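Local coordinates for protein beta sliding clamp (Caulobacter crescentus, PDB 5WCE) that probably encircles DNA as a ring-shaped homodimer, tethering DNA polymerases and other proteins to it and so making replication processive, at residues 133-138 with 226-231; 177-182 with 195-200; 234-239 with 247-252. All coordinates share one frame; numbering follows the deposited sequence.

Interaction 1. Residues 133-138 with 226-231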
loop_
_atom_site.group_PDB
_atom_site.type_symbol
_atom_site.label_atom_id
_atom_site.label_comp_id
_atom_site.label_asym_id
_atom_site.label_seq_id
_atom_site.Cartn_x
_atom_site.Cartn_y
_atom_site.Cartn_z
ATOM N N SER A 133 39.506 -3.545 4.079
ATOM C CA SER A 133 40.357 -2.453 3.598
ATOM C C SER A 133 40.215 -1.212 4.512
ATOM O O SER A 133 39.259 -1.091 5.313
ATOM C CB SER A 133 39.963 -2.047 2.196
ATOM O OG SER A 133 38.647 -1.474 2.120
ATOM N N SER A 134 41.152 -0.286 4.342
ATOM C CA SER A 134 40.963 1.087 4.825
ATOM C C SER A 134 39.722 1.712 4.185
ATOM O O SER A 134 39.275 1.308 3.105
ATOM C CB SER A 134 42.215 1.963 4.550
ATOM O OG SER A 134 42.537 2.001 3.170
ATOM N N ARG A 135 39.171 2.694 4.880
ATOM C CA ARG A 135 38.023 3.461 4.427
ATOM C C ARG A 135 38.314 4.144 3.090
ATOM O O ARG A 135 39.345 4.764 2.910
ATOM C CB ARG A 135 37.620 4.499 5.471
ATOM C CG ARG A 135 36.957 3.860 6.680
ATOM C CD ARG A 135 36.813 4.863 7.810
ATOM N NE ARG A 135 36.212 4.202 8.952
ATOM C CZ ARG A 135 36.860 3.359 9.767
ATOM N NH1 ARG A 135 38.170 3.087 9.607
ATOM N NH2 ARG A 135 36.194 2.796 10.763
ATOM N N ILE A 136 37.367 3.991 2.177
ATOM C CA ILE A 136 37.372 4.617 0.869
ATOM C C ILE A 136 36.163 5.558 0.826
ATOM O O ILE A 136 35.032 5.106 0.848
ATOM C CB ILE A 136 37.222 3.546 -0.209
ATOM C CG1 ILE A 136 38.401 2.574 -0.164
ATOM C CG2 ILE A 136 37.077 4.190 -1.565
ATOM C CD1 ILE A 136 38.164 1.255 -0.858
ATOM N N ALA A 137 36.393 6.864 0.739
ATOM C CA ALA A 137 35.306 7.851 0.655
ATOM C C ALA A 137 34.721 7.849 -0.748
ATOM O O ALA A 137 35.457 7.956 -1.731
ATOM C CB ALA A 137 35.786 9.238 1.013
ATOM N N VAL A 138 33.407 7.624 -0.812
ATOM C CA VAL A 138 32.653 7.610 -2.041
ATOM C C VAL A 138 31.607 8.682 -1.982
ATOM O O VAL A 138 30.796 8.730 -1.053
ATOM C CB VAL A 138 31.982 6.236 -2.329
ATOM C CG1 VAL A 138 31.371 6.232 -3.716
ATOM C CG2 VAL A 138 33.007 5.112 -2.167
ATOM N N THR A 226 29.670 12.187 1.633
ATOM C CA THR A 226 30.308 10.941 1.277
ATOM C C THR A 226 29.881 9.824 2.214
ATOM O O THR A 226 29.366 10.050 3.307
ATOM C CB THR A 226 31.847 11.035 1.238
ATOM O OG1 THR A 226 32.345 11.327 2.520
ATOM C CG2 THR A 226 32.333 12.122 0.295
ATOM N N VAL A 227 30.024 8.606 1.701
ATOM C CA VAL A 227 29.844 7.352 2.448
ATOM C C VAL A 227 31.222 6.675 2.387
ATOM O O VAL A 227 31.860 6.615 1.300
ATOM C CB VAL A 227 28.782 6.462 1.796
ATOM C CG1 VAL A 227 28.735 5.054 2.394
ATOM C CG2 VAL A 227 27.439 7.139 1.882
ATOM N N ASP A 228 31.692 6.210 3.546
ATOM C CA ASP A 228 32.880 5.398 3.601
ATOM C C ASP A 228 32.599 3.894 3.280
ATOM O O ASP A 228 31.677 3.274 3.848
ATOM C CB ASP A 228 33.586 5.587 4.956
ATOM C CG ASP A 228 34.406 6.876 5.016
ATOM O OD1 ASP A 228 34.476 7.623 4.019
ATOM O OD2 ASP A 228 35.047 7.134 6.019
ATOM N N LEU A 229 33.402 3.325 2.368
ATOM C CA LEU A 229 33.266 1.959 1.956
ATOM C C LEU A 229 34.534 1.204 2.345
ATOM O O LEU A 229 35.691 1.687 2.170
ATOM C CB LEU A 229 33.020 1.883 0.443
ATOM C CG LEU A 229 32.922 0.513 -0.207
ATOM C CD1 LEU A 229 31.681 -0.234 0.245
ATOM C CD2 LEU A 229 32.843 0.700 -1.712
ATOM N N GLN A 230 34.337 0.005 2.888
ATOM C CA GLN A 230 35.414 -0.918 3.125
ATOM C C GLN A 230 35.045 -2.249 2.534
ATOM O O GLN A 230 33.871 -2.651 2.539
ATOM C CB GLN A 230 35.746 -1.052 4.611
ATOM C CG GLN A 230 36.216 0.228 5.251
ATOM C CD GLN A 230 36.224 0.131 6.765
ATOM O OE1 GLN A 230 35.185 0.260 7.413
ATOM N NE2 GLN A 230 37.387 -0.094 7.320
ATOM N N VAL A 231 36.067 -2.928 2.018
ATOM C CA VAL A 231 35.845 -4.174 1.329
ATOM C C VAL A 231 36.936 -5.180 1.672
ATOM O O VAL A 231 38.082 -4.822 1.866
ATOM C CB VAL A 231 35.842 -3.957 -0.191
ATOM C CG1 VAL A 231 35.588 -5.266 -0.914
ATOM C CG2 VAL A 231 34.799 -2.937 -0.590
#
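The side-chain amide of Q230 reaches across to the turn that leads into strand 136-139, where its NE2 donates to S133 O at 2.9 Å, with an N-H...O angle of 152°. CG stands beside the backbone N of Q230 (chi1 -62°), and from there the extended chain runs out toward 133-135. Next to this bond, S133 OG accepts from V231 N at 3.0 Å and donates to S134 O at 3.0 Å, so one hydroxyl ties both the neighbouring strand and its own turn. Beyond the turn, I136 with L229, and V138 with V227, each exchange two backbone hydrogen bonds; A137 and D228 between them form the non-hydrogen-bonded pair.

The tightly packed part is the face bearing I136, V138, V227 and L229, all buried. V138 CG2 rests 4.2 Å from L229 CB, and I136 packs on A200 and I203. Helix 140-148 packs on V227 through T140 and L143, while V236 and F238 of the next strand meet L229.

The looser, solvent side is made by R135, A137 and D228. D228 OD1 comes within 3.7 Å of A137 CB, and its OD2 lies near the plane of the R135 guanidinium, yet OD2 to R135 NE is 4.3 Å, too far for a salt bridge; NE pairs instead with E239. Over one face of that guanidinium lies the buried Q230 amide, the two planes 34° apart, and Q230 OE1 is held by R237. An alanine at Q230 would probably leave S133 O without its amide donor and R237 without this acceptor, with one face of the R135 guanidinium losing the amide over it.

Strand 136-139, outermost in its sheet within the chain, is thus fixed by apolar packing on the I136/V138 face and polar contacts around R135, D228 and Q230; the R135 charge is balanced mainly by E239, with D228 probably adding only a longer-range attraction.

Interaction 2. Residues 177-182 with 195-200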
loop_
_atom_site.group_PDB
_atom_site.type_symbol
_atom_site.label_atom_id
_atom_site.label_comp_id
_atom_site.label_asym_id
_atom_site.label_seq_id
_atom_site.Cartn_x
_atom_site.Cartn_y
_atom_site.Cartn_z
ATOM N N THR A 177 40.363 4.029 -14.393
ATOM C CA THR A 177 39.701 2.966 -13.648
ATOM C C THR A 177 38.273 3.414 -13.243
ATOM O O THR A 177 38.078 4.503 -12.743
ATOM C CB THR A 177 40.551 2.558 -12.435
ATOM O OG1 THR A 177 41.800 2.038 -12.916
ATOM C CG2 THR A 177 39.844 1.493 -11.628
ATOM N N LYS A 178 37.302 2.558 -13.467
ATOM C CA LYS A 178 35.920 2.807 -13.063
ATOM C C LYS A 178 35.511 1.919 -11.897
ATOM O O LYS A 178 35.848 0.772 -11.886
ATOM C CB LYS A 178 35.028 2.564 -14.262
ATOM C CG LYS A 178 35.229 3.713 -15.243
ATOM C CD LYS A 178 35.178 3.255 -16.650
ATOM C CE LYS A 178 35.338 4.473 -17.550
ATOM N NZ LYS A 178 34.849 4.077 -18.872
ATOM N N LEU A 179 34.803 2.483 -10.928
ATOM C CA LEU A 179 34.026 1.691 -9.961
ATOM C C LEU A 179 32.677 1.335 -10.629
ATOM O O LEU A 179 31.925 2.241 -10.993
ATOM C CB LEU A 179 33.813 2.478 -8.677
ATOM C CG LEU A 179 33.028 1.805 -7.545
ATOM C CD1 LEU A 179 33.742 0.564 -7.082
ATOM C CD2 LEU A 179 32.838 2.742 -6.367
ATOM N N ARG A 180 32.392 0.029 -10.747
ATOM C CA ARG A 180 31.287 -0.478 -11.542
ATOM C C ARG A 180 30.379 -1.389 -10.701
ATOM O O ARG A 180 30.858 -2.155 -9.860
ATOM C CB ARG A 180 31.829 -1.258 -12.766
ATOM C CG ARG A 180 30.741 -1.863 -13.670
ATOM C CD ARG A 180 31.371 -2.623 -14.823
ATOM N NE ARG A 180 31.896 -1.718 -15.831
ATOM C CZ ARG A 180 32.456 -2.109 -16.991
ATOM N NH1 ARG A 180 32.612 -3.408 -17.292
ATOM N NH2 ARG A 180 32.883 -1.192 -17.862
ATOM N N ALA A 181 29.091 -1.278 -10.919
ATOM C CA ALA A 181 28.098 -2.147 -10.334
ATOM C C ALA A 181 27.351 -2.865 -11.467
ATOM O O ALA A 181 26.887 -2.202 -12.414
ATOM C CB ALA A 181 27.141 -1.348 -9.486
ATOM N N VAL A 182 27.269 -4.185 -11.375
ATOM C CA VAL A 182 26.552 -5.017 -12.372
ATOM C C VAL A 182 25.534 -5.904 -11.643
ATOM O O VAL A 182 25.854 -6.530 -10.618
ATOM C CB VAL A 182 27.473 -5.907 -13.199
ATOM C CG1 VAL A 182 26.659 -6.865 -14.066
ATOM C CG2 VAL A 182 28.377 -5.072 -14.079
ATOM N N PRO A 195 33.903 7.165 -12.327
ATOM C CA PRO A 195 35.353 7.182 -12.116
ATOM C C PRO A 195 35.672 6.643 -10.724
ATOM O O PRO A 195 35.008 7.008 -9.760
ATOM C CB PRO A 195 35.743 8.667 -12.243
ATOM C CG PRO A 195 34.598 9.312 -12.972
ATOM C CD PRO A 195 33.368 8.500 -12.645
ATOM N N ALA A 196 36.681 5.777 -10.631
ATOM C CA ALA A 196 36.985 5.118 -9.360
ATOM C C ALA A 196 37.458 6.150 -8.352
ATOM O O ALA A 196 38.415 6.872 -8.623
ATOM C CB ALA A 196 38.022 4.025 -9.553
ATOM N N PRO A 197 36.777 6.249 -7.188
ATOM C CA PRO A 197 37.277 7.116 -6.118
ATOM C C PRO A 197 38.707 6.787 -5.743
ATOM O O PRO A 197 39.182 5.651 -5.962
ATOM C CB PRO A 197 36.357 6.819 -4.924
ATOM C CG PRO A 197 35.168 6.171 -5.498
ATOM C CD PRO A 197 35.581 5.502 -6.783
ATOM N N GLU A 198 39.422 7.774 -5.219
ATOM C CA GLU A 198 40.762 7.541 -4.709
ATOM C C GLU A 198 40.686 6.453 -3.628
ATOM O O GLU A 198 39.849 6.545 -2.734
ATOM C CB GLU A 198 41.339 8.846 -4.155
ATOM C CG GLU A 198 42.759 8.719 -3.661
ATOM C CD GLU A 198 43.293 10.026 -3.116
ATOM O OE1 GLU A 198 43.967 10.737 -3.903
ATOM O OE2 GLU A 198 43.065 10.311 -1.899
ATOM N N GLY A 199 41.523 5.421 -3.767
ATOM C CA GLY A 199 41.525 4.281 -2.852
ATOM C C GLY A 199 40.680 3.075 -3.251
ATOM O O GLY A 199 40.815 2.004 -2.689
ATOM N N ALA A 200 39.805 3.227 -4.238
ATOM C CA ALA A 200 38.983 2.132 -4.680
ATOM C C ALA A 200 39.659 1.316 -5.721
ATOM O O ALA A 200 39.199 0.225 -5.999
ATOM C CB ALA A 200 37.684 2.664 -5.238
#
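A196 lays its CB against the methyl of T177, 3.7 Å from CG2, and against the backbone as well, since the same CB lies 3.2 Å from T177 O. The threonine offers this methyl because CG2 is anti to its own backbone N while OG1 stands beside that N (chi1 -63°). V201 touches both T177 and A196 and so extends this small apolar patch. The pair is held in place by one backbone hydrogen bond, A196 N to T177 O at 2.8 Å, with an N-H...O angle of 157°.

Strands 176-184 and 188-195 form an antiparallel hairpin inside an eight-stranded sheet of the DNA-clamp fold, and this contact lies where the returning strand runs out. K178 and P195 make the last pair, a non-hydrogen-bonded one with side chains diverging, after which 196-200 leaves the sheet.

Further along, L179 meets the ring of P197: its CD2 is 3.9 Å from P197 CD, and its CB is 4.0 Å from the same ring atom. The two side chains cross at about a right angle, and both leucine contacts fall on CD of the ring. L179 also packs on M194, and the proline on V138 of strand 136-139.

Past P197 the chain reverses in a type II beta turn, closed by A200 N to P197 O at 3.0 Å. G199 takes its third position with a positive phi of 94°, where a side chain would be jammed against the preceding carbonyl oxygen; the turn brings A200 back onto I136.

Interaction 3. Residues 234-239 with 247-252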
loop_
_atom_site.group_PDB
_atom_site.type_symbol
_atom_site.label_atom_id
_atom_site.label_comp_id
_atom_site.label_asym_id
_atom_site.label_seq_id
_atom_site.Cartn_x
_atom_site.Cartn_y
_atom_site.Cartn_z
ATOM N N GLN A 234 35.442 -11.253 2.000
ATOM C CA GLN A 234 34.404 -11.820 2.848
ATOM C C GLN A 234 33.375 -10.818 3.355
ATOM O O GLN A 234 32.319 -11.224 3.820
ATOM C CB GLN A 234 35.042 -12.520 4.051
ATOM C CG GLN A 234 35.962 -13.667 3.694
ATOM C CD GLN A 234 37.377 -13.246 3.276
ATOM O OE1 GLN A 234 37.885 -12.192 3.685
ATOM N NE2 GLN A 234 38.021 -14.079 2.465
ATOM N N LYS A 235 33.672 -9.527 3.297
ATOM C CA LYS A 235 32.827 -8.497 3.958
ATOM C C LYS A 235 32.829 -7.192 3.232
ATOM O O LYS A 235 33.776 -6.856 2.518
ATOM C CB LYS A 235 33.288 -8.197 5.386
ATOM C CG LYS A 235 33.219 -9.398 6.296
ATOM C CD LYS A 235 32.802 -9.072 7.681
ATOM C CE LYS A 235 32.018 -10.228 8.293
ATOM N NZ LYS A 235 32.935 -11.042 9.045
ATOM N N VAL A 236 31.765 -6.446 3.442
ATOM C CA VAL A 236 31.658 -5.084 2.990
ATOM C C VAL A 236 31.119 -4.260 4.166
ATOM O O VAL A 236 30.330 -4.764 4.977
ATOM C CB VAL A 236 30.819 -4.994 1.694
ATOM C CG1 VAL A 236 29.403 -5.426 1.882
ATOM C CG2 VAL A 236 30.778 -3.591 1.169
ATOM N N ARG A 237 31.604 -3.034 4.300
ATOM C CA ARG A 237 31.146 -2.110 5.342
ATOM C C ARG A 237 30.903 -0.729 4.752
ATOM O O ARG A 237 31.753 -0.166 4.047
ATOM C CB ARG A 237 32.131 -2.050 6.486
ATOM C CG ARG A 237 31.679 -1.249 7.713
ATOM C CD ARG A 237 32.594 -1.541 8.874
ATOM N NE ARG A 237 32.172 -0.832 10.059
ATOM C CZ ARG A 237 32.416 0.439 10.330
ATOM N NH1 ARG A 237 33.174 1.181 9.513
ATOM N NH2 ARG A 237 31.979 0.949 11.493
ATOM N N PHE A 238 29.729 -0.187 5.040
ATOM C CA PHE A 238 29.360 1.157 4.656
ATOM C C PHE A 238 29.269 1.938 5.962
ATOM O O PHE A 238 28.535 1.533 6.881
ATOM C CB PHE A 238 28.017 1.192 4.001
ATOM C CG PHE A 238 27.884 0.357 2.776
ATOM C CD1 PHE A 238 28.064 0.934 1.515
ATOM C CD2 PHE A 238 27.442 -0.979 2.855
ATOM C CE1 PHE A 238 27.915 0.182 0.372
ATOM C CE2 PHE A 238 27.288 -1.722 1.702
ATOM C CZ PHE A 238 27.520 -1.131 0.461
ATOM N N GLU A 239 29.970 3.050 6.037
ATOM C CA GLU A 239 29.818 3.992 7.157
ATOM C C GLU A 239 29.149 5.316 6.713
ATOM O O GLU A 239 29.628 5.981 5.755
ATOM C CB GLU A 239 31.193 4.299 7.694
ATOM C CG GLU A 239 31.408 4.084 9.160
ATOM C CD GLU A 239 32.806 4.472 9.524
ATOM O OE1 GLU A 239 33.165 5.677 9.407
ATOM O OE2 GLU A 239 33.589 3.565 9.843
ATOM N N SER A 247 28.338 -6.202 6.306
ATOM C CA SER A 247 27.635 -7.355 5.705
ATOM C C SER A 247 28.578 -8.400 5.174
ATOM O O SER A 247 29.667 -8.078 4.612
ATOM C CB SER A 247 26.701 -6.877 4.558
ATOM O OG SER A 247 26.083 -7.968 3.865
ATOM N N LYS A 248 28.164 -9.667 5.298
ATOM C CA LYS A 248 28.766 -10.735 4.477
ATOM C C LYS A 248 28.515 -10.436 2.989
ATOM O O LYS A 248 27.605 -9.679 2.631
ATOM C CB LYS A 248 28.150 -12.092 4.773
ATOM C CG LYS A 248 28.421 -12.596 6.186
ATOM C CD LYS A 248 27.600 -13.837 6.455
ATOM C CE LYS A 248 27.808 -14.258 7.904
ATOM N NZ LYS A 248 26.986 -15.444 8.236
ATOM N N VAL A 249 29.334 -11.077 2.160
ATOM C CA VAL A 249 29.200 -10.975 0.704
ATOM C C VAL A 249 28.849 -12.354 0.195
ATOM O O VAL A 249 29.038 -13.326 0.893
ATOM C CB VAL A 249 30.475 -10.415 0.002
ATOM C CG1 VAL A 249 30.757 -8.968 0.453
ATOM C CG2 VAL A 249 31.640 -11.290 0.177
ATOM N N ILE A 250 28.263 -12.444 -0.979
ATOM C CA ILE A 250 27.919 -13.743 -1.524
ATOM C C ILE A 250 29.200 -14.450 -2.012
ATOM O O ILE A 250 29.939 -13.887 -2.800
ATOM C CB ILE A 250 26.857 -13.638 -2.615
ATOM C CG1 ILE A 250 25.569 -13.136 -1.978
ATOM C CG2 ILE A 250 26.679 -14.990 -3.303
ATOM C CD1 ILE A 250 24.473 -12.756 -2.917
ATOM N N ASP A 251 29.408 -15.669 -1.508
ATOM C CA ASP A 251 30.605 -16.442 -1.751
ATOM C C ASP A 251 30.384 -17.069 -3.119
ATOM O O ASP A 251 29.522 -17.936 -3.290
ATOM C CB ASP A 251 30.779 -17.524 -0.655
ATOM C CG ASP A 251 31.997 -18.416 -0.873
ATOM O OD1 ASP A 251 33.000 -17.993 -1.499
ATOM O OD2 ASP A 251 31.954 -19.576 -0.407
ATOM N N GLY A 252 31.108 -16.577 -4.106
ATOM C CA GLY A 252 31.221 -17.287 -5.366
ATOM C C GLY A 252 31.713 -16.373 -6.483
ATOM O O GLY A 252 32.060 -15.203 -6.262
#
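S247 faces V236 in an antiparallel hydrogen-bonded pair: its N donates to V236 O at 2.8 Å, and its carbonyl O receives V236 N at 2.9 Å. Both bonds are close to straight, each with an N-H...O angle of 163°. That same S247 O is also approached by K235 CA at 3.3 Å, a CA-H...O contact. The two side chains lie on one face of the sheet, S247 CB 4.1 Å from V236 CG1. OG is anti to the backbone N (chi1 175°) and donates to K248 O at 2.6 Å, in the plane of that carbonyl and on a lone pair. A second polar partner, T212 OG1 of helix 210-220, satisfies the buried hydroxyl further.

The side chain of K248 points away from 234-239. K235 also points away overall, though its CB still touches S247 O, and its amino group bonds to S128 O.

V249 points toward 234-239 and adds side-chain packing to a weak hydrogen bond, 3.4 Å from its N to Q234 O. The two methyls divide the work: CG1 meets V236 CG1 at 4.1 Å, the side chains crossing at a slant, and CG2 lies 3.7 Å from Q234 C. V249 therefore extends the apolar packing begun by V236.

This is the end remote from the turn of the beta hairpin 235-240/243-248, inside an eight-stranded antiparallel sheet, between strands 58-65 and 226-231. L229 of strand 226-231 lies against V236; on the far flank K248 bonds by its backbone to D57, just before strand 58-65. Strand 206-209 packs across the apolar face, V208 on V236, P209 on S247 and V206 on V249, with I207 bonded by its backbone to I250; helix 210-220, which follows that strand, reaches S247 OG through T212.

Overall arrangement
Along the chain, interaction 2 falls between the segments of interaction 1, and interaction 3 follows both. Interactions 1 and 3, with centres 13 Å apart, share one eight-stranded sheet in which strands 226-231 and 235-240 are neighbours; D228 and Q230 probably bond to E239 and R237. Interaction 2 belongs to a second such sheet, yet its turn packs on I136 and A137, its centre 11 Å from that of interaction 1. Interactions 2 and 3 do not touch: centres 17 Å, nearest atoms about 9 Å apart. The central domain thus shares one sheet with the N-terminal domain, through strand 58-65, and another with the C-terminal domain, consistent with a continuous ring.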